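Local coordinates for heat shock protein, putative (PDB 1Y6Z) that is the middle-domain fragment of a putative Hsp90-family heat shock protein, which probably acts as an ATP-dependent chaperone that helps other proteins fold, at residues 71-79 with 97-105; 151-162 with 171-179. One frame throughout, in Å; residues are numbered along the deposited sequence.

Contact 1 (71-79 with 97-105)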
loop_
_atom_site.group_PDB
_atom_site.type_symbol
_atom_site.label_atom_id
_atom_site.label_comp_id
_atom_site.label_asym_id
_atom_site.label_seq_id
_atom_site.Cartn_x
_atom_site.Cartn_y
_atom_site.Cartn_z
ATOM N N ARG B 71 7.831 12.191 22.834
ATOM C CA ARG B 71 6.558 12.850 23.145
ATOM C C ARG B 71 5.498 12.645 22.055
ATOM O O ARG B 71 4.837 11.594 22.011
ATOM C CB ARG B 71 6.781 14.359 23.406
ATOM C CG ARG B 71 7.651 14.700 24.632
ATOM C CD ARG B 71 7.094 14.090 25.922
ATOM N NE ARG B 71 7.834 14.549 27.097
ATOM C CZ ARG B 71 7.342 14.629 28.336
ATOM N NH1 ARG B 71 6.085 14.277 28.600
ATOM N NH2 ARG B 71 8.120 15.057 29.328
ATOM N N GLY B 72 5.305 13.682 21.246
ATOM C CA GLY B 72 4.672 13.614 19.934
ATOM C C GLY B 72 3.228 13.249 19.835
ATOM O O GLY B 72 2.416 14.029 19.335
ATOM N N ILE B 73 2.904 12.029 20.235
ATOM C CA ILE B 73 1.535 11.569 20.196
ATOM C C ILE B 73 0.877 11.541 21.589
ATOM O O ILE B 73 1.382 10.922 22.540
ATOM C CB ILE B 73 1.429 10.226 19.481
ATOM C CG1 ILE B 73 2.013 10.363 18.042
ATOM C CG2 ILE B 73 0.025 9.766 19.444
ATOM C CD1 ILE B 73 1.787 9.119 17.216
ATOM N N ARG B 74 -0.228 12.249 21.687
ATOM C CA ARG B 74 -0.989 12.396 22.944
ATOM C C ARG B 74 -2.077 11.311 23.006
ATOM O O ARG B 74 -2.918 11.216 22.103
ATOM C CB ARG B 74 -1.658 13.758 22.965
ATOM C CG ARG B 74 -0.681 14.932 22.993
ATOM C CD ARG B 74 -1.466 16.173 22.787
ATOM N NE ARG B 74 -2.421 16.367 23.879
ATOM C CZ ARG B 74 -2.128 17.044 24.994
ATOM N NH1 ARG B 74 -0.924 17.572 25.160
ATOM N NH2 ARG B 74 -3.038 17.203 25.943
ATOM N N LEU B 75 -2.028 10.496 24.055
ATOM C CA LEU B 75 -3.029 9.517 24.301
ATOM C C LEU B 75 -4.185 10.070 25.182
ATOM O O LEU B 75 -3.962 10.682 26.242
ATOM C CB LEU B 75 -2.442 8.283 24.967
ATOM C CG LEU B 75 -3.553 7.349 25.495
ATOM C CD1 LEU B 75 -4.135 6.431 24.427
ATOM C CD2 LEU B 75 -3.073 6.528 26.703
ATOM N N TYR B 76 -5.403 9.805 24.734
ATOM C CA TYR B 76 -6.609 10.107 25.479
ATOM C C TYR B 76 -7.270 8.731 25.674
ATOM O O TYR B 76 -7.143 7.827 24.823
ATOM C CB TYR B 76 -7.517 11.074 24.699
ATOM C CG TYR B 76 -6.956 12.485 24.479
ATOM C CD1 TYR B 76 -6.042 12.720 23.463
ATOM C CD2 TYR B 76 -7.320 13.575 25.312
ATOM C CE1 TYR B 76 -5.520 13.932 23.236
ATOM C CE2 TYR B 76 -6.780 14.855 25.090
ATOM C CZ TYR B 76 -5.877 15.009 24.025
ATOM O OH TYR B 76 -5.292 16.209 23.707
ATOM N N VAL B 77 -7.926 8.551 26.815
ATOM C CA VAL B 77 -8.831 7.417 27.012
ATOM C C VAL B 77 -10.161 8.080 27.345
ATOM O O VAL B 77 -10.197 9.057 28.105
ATOM C CB VAL B 77 -8.344 6.436 28.129
ATOM C CG1 VAL B 77 -9.278 5.256 28.279
ATOM C CG2 VAL B 77 -6.960 5.896 27.796
ATOM N N LYS B 78 -11.234 7.596 26.732
ATOM C CA LYS B 78 -12.579 8.156 26.917
ATOM C C LYS B 78 -12.570 9.685 26.977
ATOM O O LYS B 78 -13.283 10.304 27.782
ATOM C CB LYS B 78 -13.271 7.557 28.162
ATOM C CG LYS B 78 -13.225 6.026 28.280
ATOM C CD LYS B 78 -13.835 5.545 29.608
ATOM C CE LYS B 78 -14.212 4.059 29.563
ATOM N NZ LYS B 78 -15.299 3.746 30.578
ATOM N N ARG B 79 -11.756 10.281 26.100
ATOM C CA ARG B 79 -11.584 11.748 25.957
ATOM C C ARG B 79 -10.853 12.442 27.105
ATOM O O ARG B 79 -10.728 13.659 27.122
ATOM C CB ARG B 79 -12.906 12.442 25.611
ATOM C CG ARG B 79 -13.671 11.719 24.517
ATOM C CD ARG B 79 -15.094 12.216 24.337
ATOM N NE ARG B 79 -15.189 13.660 24.523
ATOM C CZ ARG B 79 -15.793 14.238 25.553
ATOM N NH1 ARG B 79 -15.817 15.565 25.649
ATOM N NH2 ARG B 79 -16.367 13.490 26.491
ATOM N N LEU B 97 6.129 12.505 13.895
ATOM C CA LEU B 97 4.697 12.723 13.801
ATOM C C LEU B 97 4.168 13.396 15.102
ATOM O O LEU B 97 4.661 13.122 16.189
ATOM C CB LEU B 97 3.976 11.331 13.722
ATOM C CG LEU B 97 4.083 10.460 12.489
ATOM C CD1 LEU B 97 3.157 9.224 12.797
ATOM C CD2 LEU B 97 3.504 11.166 11.334
ATOM N N ARG B 98 3.166 14.246 14.972
ATOM C CA ARG B 98 2.458 14.794 16.115
ATOM C C ARG B 98 0.996 14.406 15.908
ATOM O O ARG B 98 0.486 14.434 14.786
ATOM C CB ARG B 98 2.636 16.316 16.195
ATOM C CG ARG B 98 4.078 16.758 16.414
ATOM C CD ARG B 98 4.481 16.339 17.791
ATOM N NE ARG B 98 5.845 16.669 18.231
ATOM C CZ ARG B 98 6.873 15.827 18.184
ATOM N NH1 ARG B 98 6.748 14.649 17.608
ATOM N NH2 ARG B 98 8.064 16.196 18.651
ATOM N N GLY B 99 0.279 14.062 16.970
ATOM C CA GLY B 99 -1.081 13.594 16.768
ATOM C C GLY B 99 -1.757 13.165 18.067
ATOM O O GLY B 99 -1.189 13.303 19.160
ATOM N N ILE B 100 -2.979 12.668 17.918
ATOM C CA ILE B 100 -3.731 12.233 19.054
ATOM C C ILE B 100 -4.261 10.843 18.776
ATOM O O ILE B 100 -4.550 10.485 17.632
ATOM C CB ILE B 100 -4.867 13.263 19.467
ATOM C CG1 ILE B 100 -6.082 13.169 18.550
ATOM C CG2 ILE B 100 -4.312 14.776 19.558
ATOM C CD1 ILE B 100 -7.139 12.080 18.981
ATOM N N VAL B 101 -4.423 10.066 19.837
ATOM C CA VAL B 101 -5.220 8.839 19.769
ATOM C C VAL B 101 -6.230 8.897 20.927
ATOM O O VAL B 101 -5.832 9.152 22.070
ATOM C CB VAL B 101 -4.345 7.584 19.973
ATOM C CG1 VAL B 101 -5.251 6.300 19.950
ATOM C CG2 VAL B 101 -3.255 7.489 18.935
ATOM N N ASP B 102 -7.510 8.705 20.636
ATOM C CA ASP B 102 -8.490 8.547 21.725
ATOM C C ASP B 102 -9.101 7.171 21.654
ATOM O O ASP B 102 -9.847 6.878 20.719
ATOM C CB ASP B 102 -9.582 9.585 21.625
ATOM C CG ASP B 102 -10.508 9.603 22.854
ATOM O OD1 ASP B 102 -11.359 10.494 22.910
ATOM O OD2 ASP B 102 -10.374 8.768 23.759
ATOM N N SER B 103 -8.769 6.364 22.658
ATOM C CA SER B 103 -9.191 4.976 22.799
ATOM C C SER B 103 -10.413 4.825 23.711
ATOM O O SER B 103 -10.559 5.535 24.703
ATOM C CB SER B 103 -8.035 4.160 23.383
ATOM O OG SER B 103 -8.194 2.783 23.094
ATOM N N GLU B 104 -11.291 3.883 23.369
ATOM C CA GLU B 104 -12.412 3.509 24.247
ATOM C C GLU B 104 -11.973 2.654 25.454
ATOM O O GLU B 104 -12.650 2.618 26.490
ATOM C CB GLU B 104 -13.478 2.754 23.436
ATOM C CG GLU B 104 -14.868 2.740 24.070
ATOM C CD GLU B 104 -15.500 4.123 24.098
ATOM O OE1 GLU B 104 -15.628 4.678 25.215
ATOM O OE2 GLU B 104 -15.857 4.651 23.008
ATOM N N ASN B 105 -10.832 1.985 25.312
ATOM C CA ASN B 105 -10.399 0.929 26.223
ATOM C C ASN B 105 -9.056 1.250 26.863
ATOM O O ASN B 105 -8.925 2.262 27.551
ATOM C CB ASN B 105 -10.325 -0.411 25.475
ATOM C CG ASN B 105 -11.716 -0.960 25.091
ATOM O OD1 ASN B 105 -12.751 -0.343 25.387
ATOM N ND2 ASN B 105 -11.737 -2.119 24.426
#
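Gly-72 to Lys-78 and Arg-98 to Ser-103 are zipped together as parallel neighbours in the mixed five-stranded beta sheet of this Hsp90 middle domain. The backbone ladder is regular: Arg-74, Tyr-76 and Lys-78 give their N-H to the carbonyls of Gly-99, Val-101 and Ser-103, while Gly-72, Arg-74 and Tyr-76 accept from Gly-99, Val-101 and Ser-103. Tyr-76 N reaches Val-101 O at 2.8 Å.

On one face, CG2 of Ile-73 meets CG2 of Val-101 at 4.0 Å; these branched residues suit a strand, and Val-101 continues onto Ile-124 and Ile-128 of helix 121-141. The other face carries Tyr-76, whose CE1 lies 3.9 Å from CB of Ile-100, with Trp-7 covering both residues. Its hydroxyl accepts a bond from NE of Arg-74 (2.9 Å to OH), which helps fix the ring, and Phe-81 makes a cation-pi contact with that arginine.

At the start of the ladder Gly-72 has positive phi, and its bare CA sits 3.3 Å from NH1 of Arg-98, over one face of the guanidinium. Glu-60 pairs with the same arginine. At the far end, CG of Asp-102 is anti to the backbone N (chi1 -171°), which turns the carboxylate toward the neighbouring strand. Trp-7 NE1 holds OD1, while OD2 receives Arg-79 N on its syn side at 3.1 Å.

Contact 2 (151-162 with 171-179)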
loop_
_atom_site.group_PDB
_atom_site.type_symbol
_atom_site.label_atom_id
_atom_site.label_comp_id
_atom_site.label_asym_id
_atom_site.label_seq_id
_atom_site.Cartn_x
_atom_site.Cartn_y
_atom_site.Cartn_z
ATOM N N LEU B 151 10.852 15.734 2.331
ATOM C CA LEU B 151 12.102 14.961 2.341
ATOM C C LEU B 151 13.296 15.768 2.849
ATOM O O LEU B 151 14.147 15.245 3.580
ATOM C CB LEU B 151 12.402 14.324 0.966
ATOM C CG LEU B 151 11.437 13.211 0.493
ATOM C CD1 LEU B 151 11.910 12.805 -0.921
ATOM C CD2 LEU B 151 11.327 12.000 1.399
ATOM N N ASN B 152 13.358 17.046 2.481
ATOM C CA ASN B 152 14.458 17.922 3.024
ATOM C C ASN B 152 14.495 17.996 4.567
ATOM O O ASN B 152 15.575 18.073 5.159
ATOM C CB ASN B 152 14.351 19.355 2.473
ATOM C CG ASN B 152 14.780 19.482 1.000
ATOM O OD1 ASN B 152 14.428 20.475 0.332
ATOM N ND2 ASN B 152 15.502 18.498 0.493
ATOM N N THR B 153 13.327 17.931 5.214
ATOM C CA THR B 153 13.202 18.037 6.709
ATOM C C THR B 153 13.197 16.676 7.416
ATOM O O THR B 153 13.872 16.506 8.454
ATOM C CB THR B 153 11.882 18.754 7.079
ATOM O OG1 THR B 153 11.725 19.911 6.237
ATOM C CG2 THR B 153 11.756 19.123 8.638
ATOM N N PHE B 154 12.398 15.739 6.869
ATOM C CA PHE B 154 12.111 14.474 7.526
ATOM C C PHE B 154 12.611 13.230 6.780
ATOM O O PHE B 154 12.532 12.122 7.290
ATOM C CB PHE B 154 10.594 14.336 7.765
ATOM C CG PHE B 154 10.022 15.406 8.619
ATOM C CD1 PHE B 154 9.106 16.332 8.074
ATOM C CD2 PHE B 154 10.353 15.491 9.992
ATOM C CE1 PHE B 154 8.517 17.387 8.870
ATOM C CE2 PHE B 154 9.786 16.546 10.822
ATOM C CZ PHE B 154 8.867 17.509 10.234
ATOM N N GLY B 155 13.204 13.434 5.604
ATOM C CA GLY B 155 13.813 12.329 4.832
ATOM C C GLY B 155 14.828 11.505 5.596
ATOM O O GLY B 155 14.934 10.311 5.342
ATOM N N LYS B 156 15.600 12.135 6.520
ATOM C CA LYS B 156 16.530 11.387 7.340
ATOM C C LYS B 156 15.806 10.325 8.152
ATOM O O LYS B 156 16.331 9.216 8.334
ATOM C CB LYS B 156 17.334 12.323 8.273
ATOM C CG LYS B 156 16.423 13.268 9.121
ATOM C CD LYS B 156 17.282 14.379 9.786
ATOM C CE LYS B 156 16.525 14.963 10.982
ATOM N NZ LYS B 156 17.452 15.997 11.714
ATOM N N TYR B 157 14.583 10.643 8.626
ATOM C CA TYR B 157 13.814 9.666 9.445
ATOM C C TYR B 157 13.386 8.464 8.586
ATOM O O TYR B 157 13.402 7.346 9.031
ATOM C CB TYR B 157 12.591 10.322 10.094
ATOM C CG TYR B 157 13.021 11.233 11.186
ATOM C CD1 TYR B 157 13.070 12.600 10.995
ATOM C CD2 TYR B 157 13.458 10.715 12.385
ATOM C CE1 TYR B 157 13.509 13.457 12.069
ATOM C CE2 TYR B 157 13.888 11.567 13.479
ATOM C CZ TYR B 157 13.908 12.905 13.312
ATOM O OH TYR B 157 14.414 13.743 14.334
ATOM N N LEU B 158 12.989 8.751 7.378
ATOM C CA LEU B 158 12.549 7.659 6.467
ATOM C C LEU B 158 13.718 6.724 6.181
ATOM O O LEU B 158 13.564 5.498 6.200
ATOM C CB LEU B 158 11.979 8.283 5.214
ATOM C CG LEU B 158 10.491 8.654 5.270
ATOM C CD1 LEU B 158 10.131 9.720 6.346
ATOM C CD2 LEU B 158 10.042 9.119 3.847
ATOM N N LYS B 159 14.925 7.314 6.036
ATOM C CA LYS B 159 16.174 6.546 5.754
ATOM C C LYS B 159 16.454 5.637 6.901
ATOM O O LYS B 159 16.759 4.474 6.690
ATOM C CB LYS B 159 17.340 7.483 5.455
ATOM C CG LYS B 159 17.306 8.042 4.031
ATOM C CD LYS B 159 18.263 9.244 3.896
ATOM C CE LYS B 159 18.056 10.001 2.605
ATOM N NZ LYS B 159 18.770 11.356 2.796
ATOM N N ILE B 160 16.263 6.147 8.131
ATOM C CA ILE B 160 16.369 5.301 9.350
ATOM C C ILE B 160 15.271 4.225 9.371
ATOM O O ILE B 160 15.536 3.082 9.740
ATOM C CB ILE B 160 16.363 6.150 10.625
ATOM C CG1 ILE B 160 17.688 6.911 10.754
ATOM C CG2 ILE B 160 16.135 5.280 11.929
ATOM C CD1 ILE B 160 17.477 8.207 11.498
ATOM N N GLY B 161 14.055 4.590 8.967
ATOM C CA GLY B 161 12.979 3.596 8.830
ATOM C C GLY B 161 13.349 2.399 7.943
ATOM O O GLY B 161 13.051 1.239 8.292
ATOM N N VAL B 162 13.966 2.696 6.804
ATOM C CA VAL B 162 14.500 1.663 5.872
ATOM C C VAL B 162 15.488 0.699 6.590
ATOM O O VAL B 162 15.447 -0.547 6.379
ATOM C CB VAL B 162 15.190 2.300 4.635
ATOM C CG1 VAL B 162 15.922 1.214 3.804
ATOM C CG2 VAL B 162 14.188 3.103 3.772
ATOM N N GLU B 171 8.159 -0.382 1.471
ATOM C CA GLU B 171 7.311 0.782 1.270
ATOM C C GLU B 171 8.042 2.085 1.629
ATOM O O GLU B 171 7.932 3.111 0.915
ATOM C CB GLU B 171 6.045 0.658 2.112
ATOM C CG GLU B 171 4.993 -0.211 1.496
ATOM C CD GLU B 171 3.635 0.225 2.009
ATOM O OE1 GLU B 171 3.355 -0.158 3.165
ATOM O OE2 GLU B 171 2.911 1.000 1.296
ATOM N N ILE B 172 8.807 2.031 2.701
ATOM C CA ILE B 172 9.533 3.247 3.121
ATOM C C ILE B 172 10.624 3.545 2.088
ATOM O O ILE B 172 10.864 4.703 1.771
ATOM C CB ILE B 172 10.125 3.113 4.515
ATOM C CG1 ILE B 172 9.051 2.664 5.543
ATOM C CG2 ILE B 172 10.830 4.460 4.936
ATOM C CD1 ILE B 172 9.630 2.450 6.977
ATOM N N ALA B 173 11.320 2.493 1.657
ATOM C CA ALA B 173 12.406 2.555 0.661
ATOM C C ALA B 173 11.938 3.220 -0.637
ATOM O O ALA B 173 12.693 3.978 -1.273
ATOM C CB ALA B 173 12.945 1.115 0.391
ATOM N N SER B 174 10.686 2.969 -1.008
ATOM C CA SER B 174 10.091 3.551 -2.203
ATOM C C SER B 174 9.941 5.082 -2.145
ATOM O O SER B 174 9.712 5.732 -3.192
ATOM C CB SER B 174 8.742 2.855 -2.511
ATOM O OG SER B 174 7.707 3.278 -1.680
ATOM N N LEU B 175 10.100 5.666 -0.948
ATOM C CA LEU B 175 9.883 7.123 -0.710
ATOM C C LEU B 175 11.170 7.938 -0.681
ATOM O O LEU B 175 11.112 9.125 -0.913
ATOM C CB LEU B 175 9.125 7.397 0.629
ATOM C CG LEU B 175 7.732 6.692 0.765
ATOM C CD1 LEU B 175 7.074 6.747 2.176
ATOM C CD2 LEU B 175 6.830 7.301 -0.336
ATOM N N VAL B 176 12.285 7.294 -0.314
ATOM C CA VAL B 176 13.566 7.987 -0.051
ATOM C C VAL B 176 14.151 8.419 -1.438
ATOM O O VAL B 176 13.825 7.793 -2.446
ATOM C CB VAL B 176 14.564 7.106 0.767
ATOM C CG1 VAL B 176 14.033 6.646 2.135
ATOM C CG2 VAL B 176 14.980 5.875 -0.017
ATOM N N GLU B 177 14.936 9.521 -1.464
ATOM C CA GLU B 177 15.506 10.070 -2.694
ATOM C C GLU B 177 16.983 10.427 -2.501
ATOM O O GLU B 177 17.400 10.809 -1.383
ATOM C CB GLU B 177 14.660 11.262 -3.184
ATOM C CG GLU B 177 13.236 10.876 -3.614
ATOM C CD GLU B 177 12.449 12.032 -4.209
ATOM O OE1 GLU B 177 13.042 13.114 -4.444
ATOM O OE2 GLU B 177 11.238 11.824 -4.435
ATOM N N PHE B 178 17.768 10.262 -3.579
ATOM C CA PHE B 178 19.224 10.509 -3.558
ATOM C C PHE B 178 19.622 11.162 -4.847
ATOM O O PHE B 178 18.998 10.951 -5.894
ATOM C CB PHE B 178 20.065 9.215 -3.437
ATOM C CG PHE B 178 19.685 8.363 -2.283
ATOM C CD1 PHE B 178 18.710 7.379 -2.416
ATOM C CD2 PHE B 178 20.264 8.562 -1.035
ATOM C CE1 PHE B 178 18.328 6.595 -1.351
ATOM C CE2 PHE B 178 19.896 7.759 0.064
ATOM C CZ PHE B 178 18.913 6.771 -0.097
ATOM N N TYR B 179 20.661 11.984 -4.751
ATOM C CA TYR B 179 21.267 12.568 -5.934
ATOM C C TYR B 179 21.951 11.425 -6.654
ATOM O O TYR B 179 22.378 10.479 -6.015
ATOM C CB TYR B 179 22.287 13.641 -5.515
ATOM C CG TYR B 179 21.632 14.957 -5.153
ATOM C CD1 TYR B 179 21.656 15.453 -3.844
ATOM C CD2 TYR B 179 20.912 15.654 -6.105
ATOM C CE1 TYR B 179 21.015 16.676 -3.526
ATOM C CE2 TYR B 179 20.278 16.859 -5.808
ATOM C CZ TYR B 179 20.331 17.368 -4.527
ATOM O OH TYR B 179 19.667 18.570 -4.270
HETATM O O HOH W 1 19.021 12.159 0.232
#
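Ile-172 opens the contact between helix 145-164 and the chain that returns along it, a helical hairpin of this Hsp90 middle domain in which the short helix 169-173 gives way to an extended run. With chi1 at -52°, CG1 of Ile-172 lies beside the backbone N and CG2 is anti to it; CG2 touches CG2 of Val-162 at 3.8 Å and lies close to the carbonyl oxygen of Leu-158. Its CD1 rests on Gly-161, where the lack of a side chain lets the methyl approach the backbone carbonyl carbon at 3.8 Å.

Ala-173 is small enough for CG2 of Val-162 to lie 3.6 Å from its backbone N. Leu-175 then turns toward the helix, its CB 3.8 Å from CD2 of Leu-158, the two side chains crossing at a slant; Lys-140 and Trp-147 also touch this leucine. CG1 of Val-176 fits among Leu-158, Lys-159 and Val-162, a purely apolar meeting for a branched residue.

Glu-177 crosses the side chain of Leu-151 at about a right angle, its CD 3.4 Å from Leu-151 CD1, while Trp-147 NE1 bonds to OE2. Beside Phe-178 the extended chain of Lys-159 runs in the opposite direction, CE 3.9 Å from ring atom CE2. Beyond that methylene, NZ pairs with Asp-239 and donates a hydrogen bond to a water 2.7 Å from NZ, which in turn donates to Glu-177 O.

How the contacts relate
After helix 16-27 the chain builds strands 35-41 and 47-53, then strand 73-77, the hairpin partner 80-83 and, after a loop, strand 98-103, which returns beside 73-77 and closes contact 1. The chain then passes through the unmodelled residues 106-116 and helix 121-141 into helix 145-164, and contact 2 closes a much shorter excursion of eight residues. The two loops follow one another in series, neither nested nor crossed. The centres of contacts 1 and 2 are about 26 Å apart. Their nearest atoms are about 6 Å apart, so the two do not touch. Helix 121-141 is shared, however: it packs against Val-101 and Ser-103 of contact 1 and against Leu-158 and Leu-175 of contact 2, linking sheet to helices.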